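Local coordinates for uncharacterized protein (Bacteroides ovatus, PDB 3NQK), which is of unknown function but probably combines an E-set-like N-terminal domain with a beta-rich C-terminal domain of the BT_3044-like family, at residues A[218-223]-A[241-246]; A[230-235]-A[247-252]. One frame throughout, in Å; residues are numbered along the deposited sequence.

Contact 1. Residues A[218-223]-A[241-246]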
ATOM      1  N   TYR A 218      23.064 -14.722 -26.238  1.00 39.75           N
ATOM      2  CA  TYR A 218      24.008 -13.980 -25.398  1.00 37.18           C
ATOM      3  C   TYR A 218      23.547 -13.797 -23.946  1.00 36.76           C
ATOM      4  O   TYR A 218      24.168 -13.046 -23.194  1.00 37.33           O
ATOM      5  CB  TYR A 218      24.295 -12.614 -26.025  1.00 37.24           C
ATOM      6  CG  TYR A 218      24.930 -12.704 -27.405  1.00 35.81           C
ATOM      7  CD1 TYR A 218      26.284 -12.946 -27.553  1.00 34.86           C
ATOM      8  CD2 TYR A 218      24.173 -12.563 -28.542  1.00 34.34           C
ATOM      9  CE1 TYR A 218      26.859 -13.039 -28.803  1.00 36.84           C
ATOM     10  CE2 TYR A 218      24.746 -12.643 -29.806  1.00 30.68           C
ATOM     11  CZ  TYR A 218      26.073 -12.896 -29.931  1.00 35.25           C
ATOM     12  OH  TYR A 218      26.637 -12.994 -31.202  1.00 40.72           O
ATOM     13  N   LYS A 219      22.505 -14.518 -23.534  1.00 36.29           N
ATOM     14  CA  LYS A 219      22.020 -14.426 -22.134  1.00 37.66           C
ATOM     15  C   LYS A 219      23.050 -14.981 -21.154  1.00 37.09           C
ATOM     16  O   LYS A 219      23.617 -16.037 -21.383  1.00 38.35           O
ATOM     17  CB  LYS A 219      20.690 -15.198 -21.955  1.00 40.88           C
ATOM     18  CG  LYS A 219      19.476 -14.581 -22.689  1.00 44.10           C
ATOM     19  CD  LYS A 219      18.300 -15.596 -22.856  1.00 43.76           C
ATOM     20  CE  LYS A 219      17.153 -15.345 -21.890  1.00 46.46           C
ATOM     21  NZ  LYS A 219      15.955 -16.190 -22.217  1.00 47.16           N
ATOM     22  N   ILE A 220      23.276 -14.262 -20.061  1.00 35.79           N
ATOM     23  CA  ILE A 220      24.123 -14.744 -18.976  1.00 35.53           C
ATOM     24  C   ILE A 220      23.272 -14.847 -17.716  1.00 36.15           C
ATOM     25  O   ILE A 220      22.783 -13.844 -17.223  1.00 37.21           O
ATOM     26  CB  ILE A 220      25.280 -13.776 -18.681  1.00 35.91           C
ATOM     27  CG1 ILE A 220      26.069 -13.471 -19.938  1.00 33.41           C
ATOM     28  CG2 ILE A 220      26.199 -14.359 -17.616  1.00 32.19           C
ATOM     29  CD1 ILE A 220      27.175 -12.494 -19.708  1.00 30.39           C
ATOM     30  N   ASN A 221      23.071 -16.062 -17.221  1.00 36.26           N
ATOM     31  CA  ASN A 221      22.279 -16.272 -16.017  1.00 36.61           C
ATOM     32  C   ASN A 221      23.111 -15.963 -14.791  1.00 38.70           C
ATOM     33  O   ASN A 221      24.259 -16.388 -14.692  1.00 42.93           O
ATOM     34  CB  ASN A 221      21.765 -17.712 -15.947  1.00 36.94           C
ATOM     35  CG  ASN A 221      20.764 -18.032 -17.050  1.00 39.31           C
ATOM     36  OD1 ASN A 221      19.885 -17.232 -17.355  1.00 41.64           O
ATOM     37  ND2 ASN A 221      20.906 -19.210 -17.658  1.00 36.76           N
ATOM     38  N   VAL A 222      22.531 -15.223 -13.859  1.00 37.52           N
ATOM     39  CA  VAL A 222      23.244 -14.781 -12.677  1.00 38.46           C
ATOM     40  C   VAL A 222      22.462 -15.121 -11.419  1.00 40.43           C
ATOM     41  O   VAL A 222      21.345 -14.654 -11.231  1.00 41.89           O
ATOM     42  CB  VAL A 222      23.463 -13.279 -12.729  1.00 37.71           C
ATOM     43  CG1 VAL A 222      24.174 -12.797 -11.483  1.00 36.85           C
ATOM     44  CG2 VAL A 222      24.245 -12.919 -13.965  1.00 38.99           C
ATOM     45  N   HIS A 223      23.051 -15.917 -10.548  1.00 43.39           N
ATOM     46  CA  HIS A 223      22.356 -16.352  -9.343  1.00 46.72           C
ATOM     47  C   HIS A 223      23.022 -15.770  -8.115  1.00 49.37           C
ATOM     48  O   HIS A 223      24.247 -15.856  -7.958  1.00 51.61           O
ATOM     49  CB  HIS A 223      22.331 -17.875  -9.275  1.00 47.04           C
ATOM     50  CG  HIS A 223      21.774 -18.416  -8.001  1.00 52.23           C
ATOM     51  ND1 HIS A 223      20.450 -18.273  -7.647  1.00 59.32           N
ATOM     52  CD2 HIS A 223      22.344 -19.163  -7.028  1.00 53.91           C
ATOM     53  CE1 HIS A 223      20.240 -18.875  -6.490  1.00 59.57           C
ATOM     54  NE2 HIS A 223      21.375 -19.420  -6.093  1.00 57.22           N
HETATM   55  N   MSE A 241      28.631 -18.494 -27.846  1.00 37.88           N
HETATM   56  CA  MSE A 241      29.323 -17.228 -27.619  1.00 38.25           C
HETATM   57  C   MSE A 241      30.644 -17.423 -26.878  1.00 39.93           C
HETATM   58  O   MSE A 241      31.339 -16.458 -26.601  1.00 39.17           O
HETATM   59  CB  MSE A 241      28.438 -16.236 -26.849  1.00 38.39           C
HETATM   60  CG  MSE A 241      28.186 -16.580 -25.401  1.00 36.36           C
HETATM   61 SE   MSE A 241      27.672 -15.002 -24.375  0.75 34.68          SE
HETATM   62  CE  MSE A 241      26.611 -15.901 -23.061  1.00 26.74           C
ATOM     63  N   GLU A 242      30.990 -18.676 -26.573  1.00 42.49           N
ATOM     64  CA  GLU A 242      32.238 -18.992 -25.878  1.00 45.15           C
ATOM     65  C   GLU A 242      32.404 -18.123 -24.612  1.00 44.72           C
ATOM     66  O   GLU A 242      33.452 -17.484 -24.403  1.00 41.91           O
ATOM     67  CB  GLU A 242      33.461 -18.815 -26.814  1.00 47.62           C
ATOM     68  CG  GLU A 242      33.517 -19.794 -28.045  1.00 58.57           C
ATOM     69  CD  GLU A 242      33.612 -21.289 -27.636  1.00 77.11           C
ATOM     70  OE1 GLU A 242      34.319 -21.613 -26.640  1.00 84.51           O
ATOM     71  OE2 GLU A 242      32.989 -22.134 -28.321  1.00 84.83           O
ATOM     72  N   PHE A 243      31.364 -18.096 -23.786  1.00 41.89           N
ATOM     73  CA  PHE A 243      31.425 -17.406 -22.530  1.00 41.57           C
ATOM     74  C   PHE A 243      32.413 -18.079 -21.628  1.00 45.56           C
ATOM     75  O   PHE A 243      32.477 -19.301 -21.576  1.00 43.24           O
ATOM     76  CB  PHE A 243      30.071 -17.418 -21.862  1.00 42.29           C
ATOM     77  CG  PHE A 243      30.068 -16.811 -20.495  1.00 38.55           C
ATOM     78  CD1 PHE A 243      29.985 -15.431 -20.335  1.00 36.74           C
ATOM     79  CD2 PHE A 243      30.121 -17.619 -19.356  1.00 39.81           C
ATOM     80  CE1 PHE A 243      29.957 -14.854 -19.059  1.00 39.42           C
ATOM     81  CE2 PHE A 243      30.090 -17.052 -18.076  1.00 40.61           C
ATOM     82  CZ  PHE A 243      30.016 -15.670 -17.929  1.00 42.45           C
ATOM     83  N   GLU A 244      33.149 -17.273 -20.861  1.00 49.66           N
ATOM     84  CA  GLU A 244      34.166 -17.789 -19.955  1.00 51.79           C
ATOM     85  C   GLU A 244      34.338 -16.843 -18.750  1.00 49.29           C
ATOM     86  O   GLU A 244      34.778 -15.708 -18.894  1.00 49.50           O
ATOM     87  CB  GLU A 244      35.488 -17.951 -20.703  1.00 53.18           C
ATOM     88  CG  GLU A 244      36.489 -18.897 -20.033  1.00 67.31           C
ATOM     89  CD  GLU A 244      37.890 -18.818 -20.674  1.00 77.50           C
ATOM     90  OE1 GLU A 244      38.002 -18.271 -21.807  1.00 80.16           O
ATOM     91  OE2 GLU A 244      38.873 -19.277 -20.031  1.00 72.42           O
ATOM     92  N   LEU A 245      33.946 -17.313 -17.577  1.00 48.06           N
ATOM     93  CA  LEU A 245      34.040 -16.522 -16.368  1.00 46.74           C
ATOM     94  C   LEU A 245      35.491 -16.439 -15.917  1.00 47.52           C
ATOM     95  O   LEU A 245      36.219 -17.429 -15.967  1.00 49.32           O
ATOM     96  CB  LEU A 245      33.190 -17.158 -15.277  1.00 46.02           C
ATOM     97  CG  LEU A 245      33.024 -16.362 -13.988  1.00 46.75           C
ATOM     98  CD1 LEU A 245      32.271 -15.069 -14.246  1.00 35.35           C
ATOM     99  CD2 LEU A 245      32.304 -17.217 -12.921  1.00 43.92           C
ATOM    100  N   ILE A 246      35.910 -15.261 -15.481  1.00 46.26           N
ATOM    101  CA  ILE A 246      37.277 -15.063 -14.989  1.00 47.01           C
ATOM    102  C   ILE A 246      37.268 -14.601 -13.522  1.00 48.62           C
ATOM    103  O   ILE A 246      36.829 -13.500 -13.211  1.00 45.53           O
ATOM    104  CB  ILE A 246      38.015 -14.032 -15.837  1.00 47.92           C
ATOM    105  CG1 ILE A 246      38.175 -14.556 -17.259  1.00 47.98           C
ATOM    106  CG2 ILE A 246      39.410 -13.684 -15.208  1.00 43.70           C
ATOM    107  CD1 ILE A 246      38.683 -13.517 -18.233  1.00 51.71           C
TER

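Contact 2. Residues A[230-235]-A[247-252]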
ATOM      1  N   LEU A 230      28.337 -14.619  -6.678  1.00 48.75           N
ATOM      2  CA  LEU A 230      27.422 -14.964  -7.755  1.00 45.18           C
ATOM      3  C   LEU A 230      27.858 -16.252  -8.474  1.00 45.63           C
ATOM      4  O   LEU A 230      29.040 -16.598  -8.500  1.00 44.11           O
ATOM      5  CB  LEU A 230      27.384 -13.861  -8.809  1.00 45.80           C
ATOM      6  CG  LEU A 230      26.843 -12.450  -8.527  1.00 46.12           C
ATOM      7  CD1 LEU A 230      25.526 -12.491  -7.725  1.00 42.69           C
ATOM      8  CD2 LEU A 230      27.862 -11.656  -7.835  1.00 52.58           C
ATOM      9  N   ASP A 231      26.886 -16.968  -9.023  1.00 45.48           N
ATOM     10  CA  ASP A 231      27.147 -17.901 -10.091  1.00 46.16           C
ATOM     11  C   ASP A 231      26.816 -17.109 -11.349  1.00 45.05           C
ATOM     12  O   ASP A 231      25.848 -16.359 -11.361  1.00 43.52           O
ATOM     13  CB  ASP A 231      26.232 -19.125 -10.026  1.00 48.34           C
ATOM     14  CG  ASP A 231      26.479 -19.992  -8.802  1.00 56.06           C
ATOM     15  OD1 ASP A 231      27.660 -20.218  -8.446  1.00 66.17           O
ATOM     16  OD2 ASP A 231      25.481 -20.508  -8.238  1.00 54.49           O
HETATM   17  N   MSE A 232      27.656 -17.213 -12.369  1.00 44.66           N
HETATM   18  CA  MSE A 232      27.366 -16.618 -13.669  1.00 43.60           C
HETATM   19  C   MSE A 232      27.664 -17.641 -14.717  1.00 44.17           C
HETATM   20  O   MSE A 232      28.774 -18.127 -14.800  1.00 45.79           O
HETATM   21  CB  MSE A 232      28.235 -15.398 -13.918  1.00 43.60           C
HETATM   22  CG  MSE A 232      27.979 -14.240 -13.002  1.00 48.70           C
HETATM   23 SE   MSE A 232      28.938 -12.644 -13.572  0.75 44.37          SE
HETATM   24  CE  MSE A 232      28.312 -12.533 -15.379  1.00 34.66           C
ATOM     25  N   LYS A 233      26.679 -17.965 -15.535  1.00 44.59           N
ATOM     26  CA  LYS A 233      26.865 -18.965 -16.576  1.00 45.09           C
ATOM     27  C   LYS A 233      26.013 -18.630 -17.777  1.00 43.29           C
ATOM     28  O   LYS A 233      24.916 -18.119 -17.631  1.00 44.23           O
ATOM     29  CB  LYS A 233      26.491 -20.335 -16.040  1.00 47.26           C
ATOM     30  CG  LYS A 233      26.983 -21.496 -16.890  1.00 60.01           C
ATOM     31  CD  LYS A 233      26.507 -22.852 -16.324  1.00 71.12           C
ATOM     32  CE  LYS A 233      26.913 -24.016 -17.239  1.00 78.14           C
ATOM     33  NZ  LYS A 233      26.406 -25.330 -16.743  1.00 81.99           N
ATOM     34  N   GLN A 234      26.531 -18.885 -18.972  1.00 43.37           N
ATOM     35  CA  GLN A 234      25.753 -18.671 -20.191  1.00 43.58           C
ATOM     36  C   GLN A 234      24.520 -19.534 -20.151  1.00 44.03           C
ATOM     37  O   GLN A 234      24.540 -20.629 -19.577  1.00 44.20           O
ATOM     38  CB  GLN A 234      26.572 -18.998 -21.450  1.00 45.08           C
ATOM     39  CG  GLN A 234      26.733 -20.508 -21.748  1.00 47.44           C
ATOM     40  CD  GLN A 234      27.761 -21.192 -20.856  1.00 48.86           C
ATOM     41  OE1 GLN A 234      28.527 -20.533 -20.154  1.00 40.96           O
ATOM     42  NE2 GLN A 234      27.805 -22.522 -20.913  1.00 47.23           N
ATOM     43  N   ASP A 235      23.441 -19.044 -20.751  1.00 43.32           N
ATOM     44  CA  ASP A 235      22.175 -19.777 -20.789  1.00 44.47           C
ATOM     45  C   ASP A 235      22.237 -20.841 -21.867  1.00 45.62           C
ATOM     46  O   ASP A 235      21.753 -21.942 -21.678  1.00 43.55           O
ATOM     47  CB  ASP A 235      21.016 -18.816 -21.070  1.00 45.58           C
ATOM     48  CG  ASP A 235      19.681 -19.517 -21.160  1.00 47.49           C
ATOM     49  OD1 ASP A 235      19.131 -19.894 -20.107  1.00 47.79           O
ATOM     50  OD2 ASP A 235      19.154 -19.636 -22.279  1.00 54.67           O
ATOM     51  N   GLY A 247      37.797 -15.433 -12.639  1.00 51.50           N
ATOM     52  CA  GLY A 247      37.787 -15.131 -11.210  1.00 52.26           C
ATOM     53  C   GLY A 247      36.489 -15.609 -10.582  1.00 52.67           C
ATOM     54  O   GLY A 247      35.869 -16.576 -11.068  1.00 53.53           O
ATOM     55  N   THR A 248      36.097 -14.987  -9.475  1.00 51.19           N
ATOM     56  CA  THR A 248      34.827 -15.314  -8.845  1.00 52.54           C
ATOM     57  C   THR A 248      34.054 -14.036  -8.661  1.00 50.72           C
ATOM     58  O   THR A 248      34.500 -13.138  -7.970  1.00 50.45           O
ATOM     59  CB  THR A 248      34.999 -16.065  -7.467  1.00 54.53           C
ATOM     60  OG1 THR A 248      35.719 -15.242  -6.560  1.00 60.88           O
ATOM     61  CG2 THR A 248      35.749 -17.420  -7.650  1.00 48.45           C
ATOM     62  N   PRO A 249      32.926 -13.913  -9.355  1.00 51.12           N
ATOM     63  CA  PRO A 249      32.157 -12.700  -9.286  1.00 50.07           C
ATOM     64  C   PRO A 249      31.530 -12.521  -7.934  1.00 49.02           C
ATOM     65  O   PRO A 249      31.181 -13.502  -7.273  1.00 48.42           O
ATOM     66  CB  PRO A 249      31.087 -12.899 -10.363  1.00 50.21           C
ATOM     67  CG  PRO A 249      30.960 -14.345 -10.508  1.00 52.58           C
ATOM     68  CD  PRO A 249      32.313 -14.904 -10.253  1.00 52.63           C
ATOM     69  N   THR A 250      31.329 -11.267  -7.561  1.00 47.75           N
ATOM     70  CA  THR A 250      30.888 -10.902  -6.237  1.00 47.36           C
ATOM     71  C   THR A 250      29.769  -9.903  -6.285  1.00 45.76           C
ATOM     72  O   THR A 250      29.555  -9.240  -7.319  1.00 42.16           O
ATOM     73  CB  THR A 250      32.061 -10.292  -5.465  1.00 48.86           C
ATOM     74  OG1 THR A 250      32.738 -11.332  -4.771  1.00 54.90           O
ATOM     75  CG2 THR A 250      31.589  -9.231  -4.456  1.00 50.13           C
ATOM     76  N   TYR A 251      29.022  -9.801  -5.181  1.00 46.41           N
ATOM     77  CA  TYR A 251      28.010  -8.736  -5.043  1.00 46.90           C
ATOM     78  C   TYR A 251      27.883  -8.225  -3.630  1.00 47.67           C
ATOM     79  O   TYR A 251      28.245  -8.898  -2.684  1.00 51.11           O
ATOM     80  CB  TYR A 251      26.658  -9.207  -5.528  1.00 46.54           C
ATOM     81  CG  TYR A 251      25.873 -10.022  -4.537  1.00 43.21           C
ATOM     82  CD1 TYR A 251      26.013 -11.397  -4.478  1.00 50.68           C
ATOM     83  CD2 TYR A 251      24.905  -9.435  -3.754  1.00 42.40           C
ATOM     84  CE1 TYR A 251      25.235 -12.156  -3.632  1.00 52.09           C
ATOM     85  CE2 TYR A 251      24.130 -10.178  -2.900  1.00 47.17           C
ATOM     86  CZ  TYR A 251      24.297 -11.537  -2.837  1.00 47.02           C
ATOM     87  OH  TYR A 251      23.518 -12.281  -1.981  1.00 42.66           O
ATOM     88  N   SER A 252      27.322  -7.036  -3.498  1.00 47.81           N
ATOM     89  CA  SER A 252      27.110  -6.434  -2.204  1.00 48.74           C
ATOM     90  C   SER A 252      25.820  -5.649  -2.220  1.00 47.54           C
ATOM     91  O   SER A 252      25.507  -4.994  -3.198  1.00 47.59           O
ATOM     92  CB  SER A 252      28.262  -5.501  -1.874  1.00 49.56           C
ATOM     93  OG  SER A 252      28.073  -4.258  -2.495  1.00 52.60           O
TER

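Contact 1. Residues A[218-223]-A[241-246]
Met241, present as selenomethionine, reaches across to Tyr218, the backbone of Lys219 and Ile220 at the start of strand 219-224. Its CG sits between the backbone N and the carbonyl carbon (chi1 70°), and beyond CG the chain runs extended. The side chain passes Tyr218 obliquely, with Met241 CB 4.0 Å from Tyr218 CD1. Met241 SE stands 5.3 Å from the centroid of the Tyr218 ring, on a line 71° off the ring normal. Met241 CE goes further and comes to 3.4 Å from the carbonyl O of Lys219. It also lies 4.0 Å from Ile220 CG1, where the two side chains cross at about a right angle. A long, flexible, unbranched methionine suits this place because it can follow the strand's backbone as well as its side chains.

Ile220 also meets Phe243 at about a right angle. Ile220 CD1 is 3.7 Å from Phe243 CE1, and Ile220 CG2 lies 4.0 Å from Phe243 CZ, so both branches of the isoleucine reach the ring. Tyr218 suits a buried site because its hydroxyl is satisfied by Thr281 and the backbone N of Phe280. No hydrogen bond joins the two segments; a Met-aromatic contact and apolar packing bring the loop entering strand 244-257 over strand 219-224 of the same antiparallel sheet in the C-terminal domain.

Contact 2. Residues A[230-235]-A[247-252]
Leu230 and Pro249 meet where the second strand of the beta hairpin 219-224/230-234 begins beside the break in strand 244-257, just before that strand resumes at Thr250. Leu230 N donates to Pro249 O at 3.1 Å, nearly straight at 168°, with the donor 47° out of the carbonyl plane. A proline suits this position: it has no N-H to satisfy, yet its carbonyl still accepts. Its ring lies against the hairpin strand, and Pro249 CG is 4.0 Å from Leu230 CB. Met232, a selenomethionine two residues further along the strand and on the same face as Leu230, slides past the ring in the opposite direction, with Met232 SE 3.9 Å from Pro249 CB.

Beyond the proline, Leu230 meets Tyr251, the side chains crossing obliquely. Leu230 CG is anti to the carbonyl carbon (chi1 -65°), and from it Leu230 CD1 reaches to 3.5 Å from Tyr251 CD1. The tyrosine can serve two chemistries, since its ring packs on Leu230 and, edge-to-face, with Phe224, while its hydroxyl bonds to Lys225 O in the hairpin loop. An alanine here would probably leave Leu230 CD1 without its aromatic neighbour and Lys225 O without that hydroxyl. A single backbone bond flanked by apolar side chains thus ties the start of strand 230-234 to the interrupted strand 244-257, both of the same antiparallel sheet.

How the contacts relate
Contacts 1 and 2, with centres about 9 Å apart, fasten both strands of one hairpin to successive parts of the chain that forms strand 244-257. Contact 1 is fully buried and relies on apolar and selenium-aromatic packing; contact 2 is only partly buried and adds a backbone bond to its apolar packing. The hairpin strands are themselves joined by probable hydrogen bonds such as Asn221 N to Lys233 O at 2.8 Å. Gln234, on the strand used by contact 2, packs on Met241 and Phe243 of contact 1, while Tyr275 of strand 264-279 touches Ile220 in one contact and Met232 in the other.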